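Local coordinates for protein glucose-6-phosphate 1-dehydrogenase (Kluyveromyces lactis, PDB 7E6I) that oxidises D-glucose 6-phosphate to 6-phospho-D-glucono-1,5-lactone with NADP(+), the entry step of the oxidative pentose phosphate pathway, supplying NADPH, at residues Leu122-Pro125 with Pro126-Ile130; Ser134-Lys137 with Glu138-Thr142. All blocks are in the same frame, centred on the assembly; numbering follows the deposited sequence.

Contact 1 of 2, residues Leu122-Pro125 with Pro126-Ile130; sequences LALP and PSIFI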
loop_
_atom_site.group_PDB
_atom_site.type_symbol
_atom_site.label_atom_id
_atom_site.label_comp_id
_atom_site.label_asym_id
_atom_site.label_seq_id
_atom_site.Cartn_x
_atom_site.Cartn_y
_atom_site.Cartn_z
ATOM N N LEU A 122 13.145 -9.797 0.827
ATOM C CA LEU A 122 12.630 -11.131 0.498
ATOM C C LEU A 122 11.552 -11.030 -0.584
ATOM O O LEU A 122 10.351 -11.076 -0.315
ATOM C CB LEU A 122 12.099 -11.818 1.754
ATOM C CG LEU A 122 13.054 -12.618 2.639
ATOM C CD1 LEU A 122 14.322 -11.855 2.938
ATOM C CD2 LEU A 122 12.353 -13.000 3.923
ATOM N N ALA A 123 11.994 -10.916 -1.839
ATOM C CA ALA A 123 11.072 -10.761 -2.969
ATOM C C ALA A 123 10.476 -12.113 -3.365
ATOM O O ALA A 123 10.643 -12.608 -4.478
ATOM C CB ALA A 123 11.784 -10.112 -4.144
ATOM N N LEU A 124 9.757 -12.708 -2.426
ATOM C CA LEU A 124 9.311 -14.087 -2.533
ATOM C C LEU A 124 7.899 -14.181 -2.000
ATOM O O LEU A 124 7.457 -13.312 -1.234
ATOM C CB LEU A 124 10.237 -15.027 -1.740
ATOM C CG LEU A 124 11.687 -15.140 -2.217
ATOM C CD1 LEU A 124 12.572 -15.719 -1.142
ATOM C CD2 LEU A 124 11.734 -16.001 -3.464
ATOM N N PRO A 125 7.148 -15.210 -2.385
ATOM C CA PRO A 125 5.834 -15.441 -1.779
ATOM C C PRO A 125 5.990 -15.998 -0.376
ATOM O O PRO A 125 7.046 -16.551 -0.031
ATOM C CB PRO A 125 5.186 -16.466 -2.720
ATOM C CG PRO A 125 6.344 -17.190 -3.318
ATOM C CD PRO A 125 7.451 -16.196 -3.440
ATOM N N PRO A 126 4.959 -15.883 0.460
ATOM C CA PRO A 126 5.114 -16.295 1.865
ATOM C C PRO A 126 5.487 -17.758 2.046
ATOM O O PRO A 126 6.191 -18.090 3.013
ATOM C CB PRO A 126 3.740 -15.984 2.472
ATOM C CG PRO A 126 3.160 -14.947 1.581
ATOM C CD PRO A 126 3.654 -15.258 0.203
ATOM N N SER A 127 5.060 -18.643 1.144
ATOM C CA SER A 127 5.422 -20.049 1.290
ATOM C C SER A 127 6.922 -20.262 1.266
ATOM O O SER A 127 7.384 -21.350 1.618
ATOM C CB SER A 127 4.768 -20.889 0.195
ATOM O OG SER A 127 5.129 -20.413 -1.086
ATOM N N ILE A 128 7.694 -19.252 0.884
ATOM C CA ILE A 128 9.144 -19.354 0.894
ATOM C C ILE A 128 9.802 -18.438 1.943
ATOM O O ILE A 128 10.926 -18.743 2.373
ATOM C CB ILE A 128 9.706 -19.113 -0.527
ATOM C CG1 ILE A 128 9.073 -20.149 -1.473
ATOM C CG2 ILE A 128 11.208 -19.315 -0.607
ATOM C CD1 ILE A 128 8.830 -19.700 -2.899
ATOM N N PHE A 129 9.109 -17.384 2.424
ATOM C CA PHE A 129 9.567 -16.581 3.568
ATOM C C PHE A 129 10.086 -17.437 4.687
ATOM O O PHE A 129 11.197 -17.230 5.183
ATOM C CB PHE A 129 8.466 -15.763 4.266
ATOM C CG PHE A 129 7.889 -14.682 3.488
ATOM C CD1 PHE A 129 8.414 -14.311 2.279
ATOM C CD2 PHE A 129 6.763 -14.048 3.975
ATOM C CE1 PHE A 129 7.822 -13.313 1.562
ATOM C CE2 PHE A 129 6.155 -13.064 3.258
ATOM C CZ PHE A 129 6.687 -12.685 2.046
ATOM N N ILE A 130 9.200 -18.305 5.190
ATOM C CA ILE A 130 9.468 -18.983 6.450
ATOM C C ILE A 130 10.696 -19.868 6.318
ATOM O O ILE A 130 11.519 -19.955 7.243
ATOM C CB ILE A 130 8.227 -19.772 6.913
ATOM C CG1 ILE A 130 7.224 -18.839 7.560
ATOM C CG2 ILE A 130 8.604 -20.775 7.971
ATOM C CD1 ILE A 130 7.808 -18.008 8.687
#

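Contact 2 of 2, residues Ser134-Lys137 with Glu138-Thr142; sequences SKLK and ENLYT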
loop_
_atom_site.group_PDB
_atom_site.type_symbol
_atom_site.label_atom_id
_atom_site.label_comp_id
_atom_site.label_asym_id
_atom_site.label_seq_id
_atom_site.Cartn_x
_atom_site.Cartn_y
_atom_site.Cartn_z
ATOM N N SER A 134 13.952 -18.918 8.522
ATOM C CA SER A 134 14.635 -19.962 9.281
ATOM C C SER A 134 16.112 -20.020 8.925
ATOM O O SER A 134 16.982 -19.937 9.803
ATOM C CB SER A 134 13.992 -21.327 9.024
ATOM O OG SER A 134 12.645 -21.336 9.444
ATOM N N LYS A 135 16.415 -20.143 7.635
ATOM C CA LYS A 135 17.801 -20.310 7.219
ATOM C C LYS A 135 18.659 -19.113 7.622
ATOM O O LYS A 135 19.761 -19.280 8.155
ATOM C CB LYS A 135 17.857 -20.544 5.717
ATOM C CG LYS A 135 17.227 -21.847 5.273
ATOM C CD LYS A 135 18.053 -23.031 5.711
ATOM C CE LYS A 135 17.178 -24.262 5.863
ATOM N NZ LYS A 135 17.627 -25.139 6.974
ATOM N N LEU A 136 18.173 -17.892 7.370
ATOM C CA LEU A 136 18.907 -16.706 7.806
ATOM C C LEU A 136 19.151 -16.724 9.310
ATOM O O LEU A 136 20.237 -16.361 9.778
ATOM C CB LEU A 136 18.148 -15.439 7.422
ATOM C CG LEU A 136 18.077 -15.055 5.953
ATOM C CD1 LEU A 136 17.081 -13.903 5.796
ATOM C CD2 LEU A 136 19.451 -14.678 5.445
ATOM N N LYS A 137 18.150 -17.140 10.080
ATOM C CA LYS A 137 18.300 -17.178 11.529
ATOM C C LYS A 137 19.223 -18.311 11.975
ATOM O O LYS A 137 19.976 -18.143 12.937
ATOM C CB LYS A 137 16.920 -17.296 12.178
ATOM C CG LYS A 137 16.903 -17.149 13.681
ATOM C CD LYS A 137 17.445 -15.797 14.164
ATOM C CE LYS A 137 17.168 -15.616 15.660
ATOM N NZ LYS A 137 17.554 -14.264 16.159
ATOM N N GLU A 138 19.184 -19.463 11.299
ATOM C CA GLU A 138 20.056 -20.578 11.668
ATOM C C GLU A 138 21.501 -20.356 11.234
ATOM O O GLU A 138 22.420 -20.821 11.917
ATOM C CB GLU A 138 19.552 -21.899 11.062
ATOM C CG GLU A 138 18.066 -22.256 11.328
ATOM C CD GLU A 138 17.444 -23.199 10.259
ATOM O OE1 GLU A 138 16.735 -24.169 10.628
ATOM O OE2 GLU A 138 17.653 -22.971 9.044
ATOM N N ASN A 139 21.727 -19.657 10.119
ATOM C CA ASN A 139 23.041 -19.618 9.487
ATOM C C ASN A 139 23.665 -18.235 9.392
ATOM O O ASN A 139 24.886 -18.131 9.487
ATOM C CB ASN A 139 22.965 -20.209 8.070
ATOM C CG ASN A 139 22.555 -21.672 8.067
ATOM O OD1 ASN A 139 23.390 -22.565 8.201
ATOM N ND2 ASN A 139 21.260 -21.925 7.919
ATOM N N LEU A 140 22.877 -17.178 9.212
ATOM C CA LEU A 140 23.404 -15.863 8.848
ATOM C C LEU A 140 22.875 -14.779 9.778
ATOM O O LEU A 140 22.393 -13.736 9.338
ATOM C CB LEU A 140 23.038 -15.542 7.407
ATOM C CG LEU A 140 24.019 -14.812 6.493
ATOM C CD1 LEU A 140 23.439 -14.791 5.087
ATOM C CD2 LEU A 140 24.336 -13.404 6.972
ATOM N N TYR A 141 22.964 -15.000 11.087
ATOM C CA TYR A 141 22.510 -14.035 12.082
ATOM C C TYR A 141 23.656 -13.744 13.045
ATOM O O TYR A 141 24.189 -14.669 13.668
ATOM C CB TYR A 141 21.291 -14.581 12.831
ATOM C CG TYR A 141 20.609 -13.585 13.735
ATOM C CD1 TYR A 141 21.012 -13.430 15.058
ATOM C CD2 TYR A 141 19.561 -12.798 13.264
ATOM C CE1 TYR A 141 20.393 -12.522 15.884
ATOM C CE2 TYR A 141 18.930 -11.885 14.086
ATOM C CZ TYR A 141 19.349 -11.754 15.390
ATOM O OH TYR A 141 18.724 -10.848 16.198
ATOM N N THR A 142 24.040 -12.474 13.175
ATOM C CA THR A 142 25.088 -12.082 14.116
ATOM C C THR A 142 24.492 -11.254 15.249
ATOM O O THR A 142 23.905 -10.196 15.007
ATOM C CB THR A 142 26.215 -11.310 13.423
ATOM O OG1 THR A 142 27.101 -10.775 14.415
ATOM C CG2 THR A 142 25.677 -10.183 12.565
#

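Contact 1 of 2, residues Leu122-Pro125 with Pro126-Ile130
Phe129 lays one face of its ring against the backbone where the loop after strand 117-122 turns into helix 126-139. Pro126 CA stands 3.4 Å above the ring plane, over its centre, while Pro125 C lies over the same ring nearer the rim. With CG anti to the carbonyl carbon (chi1 -67°), the ring is carried back from the first helical turn toward the incoming chain. There its CD1 faces CD2 of Leu122 at 4.5 Å, a loose apolar approach, and its CE1 is 4.4 Å from Leu124 CB. The aromatic ring also touches Val151 of the adjacent strand, so a flat, apolar group suits a place between turn and sheet.

On another side of the turn, Leu124 and Ile128 meet at about a right angle, Leu124 CD1 lying 3.9 Å from Ile128 CG2. The other branch of Ile128 serves a different neighbour: CD1 reaches CG of Pro125 at 3.6 Å. Beta-branching thus lets one residue touch two loop side chains, and Tyr91 packs on both Leu124 and Ile128.

A lysine in place of Phe129 would probably leave Pro126 CA without its flat cover and bring a charge into a buried, apolar setting beside Leu122.

Pro125 occupies the N-cap position, and its O accepts from Ile128 N at 2.9 Å, with the donor 40° out of the carbonyl plane; Phe129 N adds a weak bond at 3.3 Å. Pro126, the first helical residue, has no N-H to satisfy, which suits proline to a helix start. Leu124 lies close to Gly15 and Arg49, predicted NADP(+)-binding residues, so this largely apolar turn, held by one good and one weak backbone bond to Pro125 O, probably borders the coenzyme site.

Contact 2 of 2, residues Ser134-Lys137 with Glu138-Thr142
Lys135 and Glu138, three residues apart on helix 126-139, form a salt bridge, with NZ 3.0 Å from OE2 on the syn side of the carboxylate. The lysine chain, bent at chi2 (-70°) and again at chi4, crosses the glutamate obliquely and passes OE2 before NZ meets it. NZ also forms a salt bridge with Asp94, its stronger partner, so its charge is probably balanced by two carboxylates.

In a cation-pi contact, Lys137 NZ lies over one face of the Tyr141 ring, 3.3 Å from its centroid and 18° off the normal, and CD adds a CH-pi contact there. The long lysine thus supplies both charge and methylene; Tyr141 OH bonds Glu177.

Among the hydrogen bonds, Lys135 O is gripped twice by Asn139, through N at 2.8 Å and through ND2 at 3.0 Å. The amide holds Lys135 O nearly in its own plane, and ND2 also bonds Asp94. Glu138 N to Ser134 O and Leu140 N to Leu136 O continue the helical pattern to its end, where Leu140 leaves helical geometry.

Apolar packing is left to Leu136 and Leu140, side by side with Leu136 CD2 4.0 Å from Leu140 CD1. Both buried leucines touch Phe120 of strand 117-122, while Leu140 also meets Leu100, and Lys135 and Asn139 meet Tyr97, on helix 94-110. The helix end thus packs on the parallel sheet through its leucines and lies alongside helix 94-110.

Overall arrangement
Contacts 1 and 2 come in series along the chain and mark the start and end of one helix, 126-139, their centres about 15 Å apart. This helix is the crossover of a beta-alpha-beta unit, linking strands 117-122 and 146-152, neighbours in the six-stranded parallel sheet of the NAD-binding, Rossmann-type domain. Contact 1 belongs to the turn leaving the first strand, at the end of the helix nearer the bound glucose 6-phosphate and the predicted NADP(+) residues. Contact 2 closes the far end, on the way to the second strand. Both ends rest on the sheet through apolar residues, so the helix spans from the loop that probably borders the coenzyme site to the turn before strand 146-152.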